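Local atomic coordinates of aromatic amino acid beta-eliminating lyase/threonine aldolase (Exiguobacterium sibiricum, PDB entry 3LWS), a protein that belongs to the beta-eliminating lyase family of pyridoxal-phosphate-dependent proteins and carries that cofactor covalently attached to its chain. Residues A[151-155]-A[156-160]; A[338-341]-A[342-346]. All blocks are in the same frame, centred on the assembly; numbering follows the deposited sequence.

Contact 1: residues A[151-155]-A[156-160]; sequences VAPAF and SELET
The chain leaves an extended run at A154, the N-cap, and turns helical at F155, so that L158 N donates to A154 O (3.2 Å) and E159 N to F155 O (3.0 Å). P153, just before the cap, lays its ring against L158: P153 CG meets L158 CD2 at 3.5 Å, the two side chains crossing at about a right angle. Proline suits an extended residue ahead of a helix, since its missing N-H costs no helical bond. The neighbouring ring atom, P153 CB, lies 3.3 Å from E157 OE1. The extended chain of E157, with CG anti to the backbone N (chi1 -172°), runs back past the proline; a water that accepts from A154 N (2.6 Å) also lies by E157 OE1, but so close that this link is doubtful. One turn apart, F155 meets both the aliphatic part of E159 (E159 CG 3.5 Å from F155 CE2) and its carboxylate carbon, oblique to the ring, with ring and carboxylate planes 40° apart. The same ring has a cation-pi partner in K188, and Y186 touches both F155 and L158. Apolar contact between the residue before the N-cap and the fourth helical residue marks a hydrophobic staple, here at the start of helix 155-167.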
ATOM      1  N   VAL A 151     -23.316 -16.933  -3.292  1.00 21.29           N
ATOM      2  CA  VAL A 151     -24.603 -17.210  -2.679  0.50 20.03           C
ATOM      3  C   VAL A 151     -24.728 -16.288  -1.457  1.00 21.89           C
ATOM      4  O   VAL A 151     -23.716 -16.001  -0.815  1.00 23.15           O
ATOM      5  CB  VAL A 151     -24.608 -18.691  -2.270  0.50 22.26           C
ATOM      6  CG1 VAL A 151     -25.840 -19.058  -1.445  0.50 11.09           C
ATOM      7  CG2 VAL A 151     -24.457 -19.568  -3.533  0.50 24.76           C
ATOM      8  N   ALA A 152     -25.929 -15.832  -1.129  1.00 21.55           N
ATOM      9  CA  ALA A 152     -26.090 -14.914   0.013  1.00 22.03           C
ATOM     10  C   ALA A 152     -27.418 -15.142   0.677  1.00 22.14           C
ATOM     11  O   ALA A 152     -28.344 -15.641   0.048  1.00 21.90           O
ATOM     12  CB  ALA A 152     -25.967 -13.474  -0.429  1.00 21.21           C
ATOM     13  N   PRO A 153     -27.506 -14.825   1.968  1.00 22.93           N
ATOM     14  CA  PRO A 153     -28.783 -15.040   2.629  1.00 24.22           C
ATOM     15  C   PRO A 153     -29.785 -13.936   2.229  1.00 23.21           C
ATOM     16  O   PRO A 153     -29.375 -12.918   1.690  1.00 24.27           O
ATOM     17  CB  PRO A 153     -28.428 -15.018   4.114  1.00 23.92           C
ATOM     18  CG  PRO A 153     -27.060 -14.464   4.220  1.00 27.00           C
ATOM     19  CD  PRO A 153     -26.417 -14.480   2.892  1.00 24.09           C
ATOM     20  N   ALA A 154     -31.074 -14.188   2.448  1.00 24.59           N
ATOM     21  CA  ALA A 154     -32.134 -13.204   2.211  1.00 24.74           C
ATOM     22  C   ALA A 154     -31.922 -12.003   3.128  1.00 24.65           C
ATOM     23  O   ALA A 154     -31.319 -12.136   4.196  1.00 24.20           O
ATOM     24  CB  ALA A 154     -33.505 -13.819   2.469  1.00 24.84           C
ATOM     25  N   PHE A 155     -32.396 -10.830   2.722  1.00 23.56           N
ATOM     26  CA  PHE A 155     -32.240  -9.627   3.556  1.00 23.70           C
ATOM     27  C   PHE A 155     -32.808  -9.812   4.978  1.00 24.08           C
ATOM     28  O   PHE A 155     -32.235  -9.331   5.939  1.00 23.03           O
ATOM     29  CB  PHE A 155     -32.874  -8.406   2.903  1.00 22.35           C
ATOM     30  CG  PHE A 155     -32.766  -7.149   3.740  1.00 24.19           C
ATOM     31  CD1 PHE A 155     -31.585  -6.406   3.752  1.00 24.73           C
ATOM     32  CD2 PHE A 155     -33.816  -6.737   4.546  1.00 27.02           C
ATOM     33  CE1 PHE A 155     -31.454  -5.237   4.536  1.00 24.19           C
ATOM     34  CE2 PHE A 155     -33.690  -5.554   5.333  1.00 28.22           C
ATOM     35  CZ  PHE A 155     -32.498  -4.831   5.330  1.00 28.42           C
ATOM     36  N   SER A 156     -33.939 -10.493   5.097  1.00 25.12           N
ATOM     37  CA  SER A 156     -34.568 -10.701   6.417  0.50 25.19           C
ATOM     38  C   SER A 156     -33.701 -11.603   7.297  1.00 26.14           C
ATOM     39  O   SER A 156     -33.666 -11.424   8.510  1.00 24.20           O
ATOM     40  CB  SER A 156     -35.966 -11.299   6.291  0.50 23.71           C
ATOM     41  OG  SER A 156     -35.911 -12.700   6.086  0.50 27.50           O
ATOM     42  N   GLU A 157     -33.008 -12.572   6.674  1.00 26.94           N
ATOM     43  CA  GLU A 157     -32.048 -13.396   7.424  1.00 25.73           C
ATOM     44  C   GLU A 157     -30.927 -12.525   7.994  1.00 25.26           C
ATOM     45  O   GLU A 157     -30.568 -12.685   9.137  1.00 27.67           O
ATOM     46  CB  GLU A 157     -31.447 -14.548   6.630  1.00 26.18           C
ATOM     47  CG  GLU A 157     -30.624 -15.416   7.593  1.00 25.96           C
ATOM     48  CD  GLU A 157     -30.023 -16.630   6.991  1.00 27.81           C
ATOM     49  OE1 GLU A 157     -30.411 -17.006   5.868  1.00 36.78           O
ATOM     50  OE2 GLU A 157     -29.138 -17.198   7.666  1.00 22.48           O
ATOM     51  N   LEU A 158     -30.422 -11.575   7.220  1.00 25.02           N
ATOM     52  CA  LEU A 158     -29.396 -10.670   7.705  1.00 23.39           C
ATOM     53  C   LEU A 158     -29.930  -9.818   8.845  1.00 24.67           C
ATOM     54  O   LEU A 158     -29.196  -9.533   9.767  1.00 24.03           O
ATOM     55  CB  LEU A 158     -28.848  -9.780   6.601  1.00 22.40           C
ATOM     56  CG  LEU A 158     -28.221 -10.451   5.385  1.00 21.22           C
ATOM     57  CD1 LEU A 158     -27.837  -9.381   4.400  1.00 19.74           C
ATOM     58  CD2 LEU A 158     -27.024 -11.290   5.725  1.00 23.20           C
ATOM     59  N   GLU A 159     -31.207  -9.443   8.793  1.00 24.28           N
ATOM     60  CA  GLU A 159     -31.791  -8.626   9.847  1.00 25.38           C
ATOM     61  C   GLU A 159     -31.828  -9.389  11.170  1.00 23.52           C
ATOM     62  O   GLU A 159     -31.510  -8.842  12.224  1.00 24.59           O
ATOM     63  CB  GLU A 159     -33.200  -8.179   9.476  1.00 25.54           C
ATOM     64  CG  GLU A 159     -33.267  -7.118   8.415  1.00 27.50           C
ATOM     65  CD  GLU A 159     -34.709  -6.688   8.180  1.00 29.44           C
ATOM     66  OE1 GLU A 159     -35.541  -7.524   7.789  1.00 35.41           O
ATOM     67  OE2 GLU A 159     -35.002  -5.510   8.393  1.00 31.11           O
ATOM     68  N   THR A 160     -32.200 -10.655  11.082  1.00 23.06           N
ATOM     69  CA  THR A 160     -32.234 -11.547  12.220  1.00 25.07           C
ATOM     70  C   THR A 160     -30.860 -11.778  12.830  1.00 23.76           C
ATOM     71  O   THR A 160     -30.726 -11.791  14.053  1.00 20.78           O
ATOM     72  CB  THR A 160     -32.876 -12.892  11.812  1.00 25.84           C
ATOM     73  OG1 THR A 160     -34.250 -12.656  11.502  1.00 26.40           O
ATOM     74  CG2 THR A 160     -32.765 -13.947  12.911  1.00 25.65           C
TER
HETATM   75  O   HOH W   1     -31.329 -16.462   3.685  1.00 29.91           O

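Contact 2: residues A[338-341]-A[342-346]; sequences GELD and QQTRD
The side chains of D341 and T344 cross at about a right angle. D341 OD1 faces the start of the helix and takes T344 N at 2.8 Å, the N-H...O angle a nearly straight 165°. This is possible because the aspartate's CG sits between its own backbone N and carbonyl carbon (chi1 62°), folding the short side chain back over the first turn. D341 is thus a classic N-cap: aspartate is short enough to reach a first-turn N-H, which lacks a helical carbonyl four residues back, and its charge probably suits the positive end of the helix dipole. T344 OG1 lies 3.0 Å from D341 OD1 and 2.9 Å from a water that also accepts from D341 N (2.8 Å). R345, whose N bonds to D341 O, runs extended from CG to NE past L340, with R345 CG 3.9 Å from L340 CB. Arginine serves here through both parts: methylenes against the buried leucine, and a guanidinium with L340 O over one face and G338 CA at its edge. R345 NH2 donates to Y337 O, and the tyrosine ring gives the same group a cation-pi contact. Farther round, Q342 NE2 meets D346 OD1 from the syn side, 26° out of the carboxylate plane, in a bent bond of 2.6 Å.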
ATOM      1  N   GLY A 338     -20.939  -6.292 -22.265  1.00 23.71           N
ATOM      2  CA  GLY A 338     -21.782  -5.318 -22.979  1.00 25.90           C
ATOM      3  C   GLY A 338     -21.169  -4.755 -24.250  1.00 25.69           C
ATOM      4  O   GLY A 338     -21.841  -4.085 -25.009  1.00 26.84           O
ATOM      5  N   GLU A 339     -19.883  -5.018 -24.477  1.00 27.44           N
ATOM      6  CA  GLU A 339     -19.214  -4.624 -25.729  1.00 27.95           C
ATOM      7  C   GLU A 339     -19.297  -5.741 -26.787  1.00 28.45           C
ATOM      8  O   GLU A 339     -18.823  -5.585 -27.907  1.00 31.81           O
ATOM      9  CB  GLU A 339     -17.765  -4.194 -25.421  1.00 28.36           C
ATOM     10  CG  GLU A 339     -17.705  -2.827 -24.624  1.00 33.28           C
ATOM     11  CD  GLU A 339     -16.374  -2.526 -23.935  1.00 42.40           C
ATOM     12  OE1 GLU A 339     -15.338  -3.089 -24.357  1.00 50.08           O
ATOM     13  OE2 GLU A 339     -16.359  -1.709 -22.961  1.00 48.65           O
ATOM     14  N   LEU A 340     -19.885  -6.873 -26.438  1.00 29.02           N
ATOM     15  CA  LEU A 340     -20.129  -7.943 -27.414  1.00 27.96           C
ATOM     16  C   LEU A 340     -21.477  -7.722 -28.050  1.00 29.60           C
ATOM     17  O   LEU A 340     -22.500  -7.738 -27.356  1.00 29.98           O
ATOM     18  CB  LEU A 340     -20.125  -9.313 -26.747  1.00 28.00           C
ATOM     19  CG  LEU A 340     -18.931  -9.618 -25.843  1.00 26.66           C
ATOM     20  CD1 LEU A 340     -19.047 -11.047 -25.369  1.00 26.93           C
ATOM     21  CD2 LEU A 340     -17.595  -9.356 -26.548  1.00 25.99           C
ATOM     22  N   ASP A 341     -21.501  -7.513 -29.364  1.00 30.18           N
ATOM     23  CA  ASP A 341     -22.775  -7.315 -30.058  1.00 29.63           C
ATOM     24  C   ASP A 341     -23.514  -8.640 -30.162  1.00 29.71           C
ATOM     25  O   ASP A 341     -22.972  -9.703 -29.823  1.00 28.85           O
ATOM     26  CB  ASP A 341     -22.611  -6.609 -31.419  1.00 30.60           C
ATOM     27  CG  ASP A 341     -21.785  -7.398 -32.403  1.00 30.20           C
ATOM     28  OD1 ASP A 341     -22.134  -8.557 -32.694  1.00 30.20           O
ATOM     29  OD2 ASP A 341     -20.785  -6.852 -32.895  1.00 31.92           O
ATOM     30  N   GLN A 342     -24.772  -8.590 -30.582  1.00 29.93           N
ATOM     31  CA  GLN A 342     -25.595  -9.792 -30.566  1.00 29.64           C
ATOM     32  C   GLN A 342     -25.062 -10.905 -31.465  1.00 29.93           C
ATOM     33  O   GLN A 342     -25.061 -12.097 -31.084  1.00 28.60           O
ATOM     34  CB  GLN A 342     -27.044  -9.462 -30.935  1.00 31.08           C
ATOM     35  CG  GLN A 342     -28.039 -10.563 -30.557  1.00 30.85           C
ATOM     36  CD  GLN A 342     -27.962 -10.950 -29.085  1.00 37.30           C
ATOM     37  OE1 GLN A 342     -27.946 -10.089 -28.206  1.00 40.94           O
ATOM     38  NE2 GLN A 342     -27.915 -12.257 -28.817  1.00 37.61           N
ATOM     39  N   GLN A 343     -24.564 -10.516 -32.638  1.00 28.59           N
ATOM     40  CA  GLN A 343     -24.040 -11.474 -33.604  0.50 29.49           C
ATOM     41  C   GLN A 343     -22.746 -12.107 -33.033  1.00 27.77           C
ATOM     42  O   GLN A 343     -22.538 -13.316 -33.152  1.00 26.33           O
ATOM     43  CB  GLN A 343     -23.815 -10.803 -34.978  0.50 29.82           C
ATOM     44  CG  GLN A 343     -25.018  -9.904 -35.492  0.50 32.45           C
ATOM     45  CD  GLN A 343     -25.258  -8.601 -34.668  0.50 35.73           C
ATOM     46  OE1 GLN A 343     -26.393  -8.301 -34.257  0.50 32.00           O
ATOM     47  NE2 GLN A 343     -24.183  -7.847 -34.412  0.50 27.37           N
ATOM     48  N   THR A 344     -21.905 -11.284 -32.400  1.00 28.21           N
ATOM     49  CA  THR A 344     -20.702 -11.783 -31.723  1.00 26.82           C
ATOM     50  C   THR A 344     -21.069 -12.754 -30.578  1.00 27.49           C
ATOM     51  O   THR A 344     -20.407 -13.779 -30.417  1.00 28.61           O
ATOM     52  CB  THR A 344     -19.803 -10.633 -31.254  1.00 26.83           C
ATOM     53  OG1 THR A 344     -19.407  -9.888 -32.395  1.00 28.24           O
ATOM     54  CG2 THR A 344     -18.527 -11.117 -30.550  1.00 25.42           C
ATOM     55  N   ARG A 345     -22.126 -12.492 -29.809  1.00 27.83           N
ATOM     56  CA  ARG A 345     -22.534 -13.456 -28.764  1.00 29.56           C
ATOM     57  C   ARG A 345     -23.074 -14.708 -29.380  1.00 28.35           C
ATOM     58  O   ARG A 345     -22.677 -15.820 -29.010  1.00 28.60           O
ATOM     59  CB  ARG A 345     -23.586 -12.884 -27.825  1.00 32.12           C
ATOM     60  CG  ARG A 345     -23.101 -11.756 -26.986  1.00 36.90           C
ATOM     61  CD  ARG A 345     -24.259 -11.043 -26.318  1.00 38.74           C
ATOM     62  NE  ARG A 345     -23.791  -9.892 -25.546  1.00 48.71           N
ATOM     63  CZ  ARG A 345     -24.583  -8.966 -25.002  1.00 50.14           C
ATOM     64  NH1 ARG A 345     -25.912  -9.035 -25.129  1.00 54.65           N
ATOM     65  NH2 ARG A 345     -24.043  -7.962 -24.323  1.00 46.96           N
ATOM     66  N   ASP A 346     -23.975 -14.538 -30.344  1.00 29.48           N
ATOM     67  CA  ASP A 346     -24.631 -15.672 -30.994  1.00 29.66           C
ATOM     68  C   ASP A 346     -23.654 -16.616 -31.686  1.00 28.13           C
ATOM     69  O   ASP A 346     -23.785 -17.834 -31.570  1.00 30.29           O
ATOM     70  CB  ASP A 346     -25.681 -15.186 -32.014  1.00 29.73           C
ATOM     71  CG  ASP A 346     -26.867 -14.463 -31.357  1.00 34.29           C
ATOM     72  OD1 ASP A 346     -26.886 -14.300 -30.115  1.00 33.42           O
ATOM     73  OD2 ASP A 346     -27.783 -14.046 -32.103  1.00 36.72           O
TER
HETATM   74  O   HOH W   2     -19.055  -7.550 -30.638  1.00 30.56           O

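Contact 1 comes first along the chain and contact 2 near its end; their centres are 35 Å apart and their nearest atoms about 22 Å, so they do not touch. Each lies at the start of a helix, but beside different sheets. Helix 155-167 connects the parallel neighbours 138-142 and 171-176 of the seven-stranded mixed sheet, a beta-alpha-beta crossover within the large domain expected of a fold type I pyridoxal-phosphate protein; K206, which bears the cofactor, follows strand 199-203 of that sheet. Helix 342-355 instead follows strand 326-332 of the four-stranded antiparallel sheet and is the chain's last helix. The two contacts thus sit where helices begin in parts of the chain built on different sheets, both at the surface.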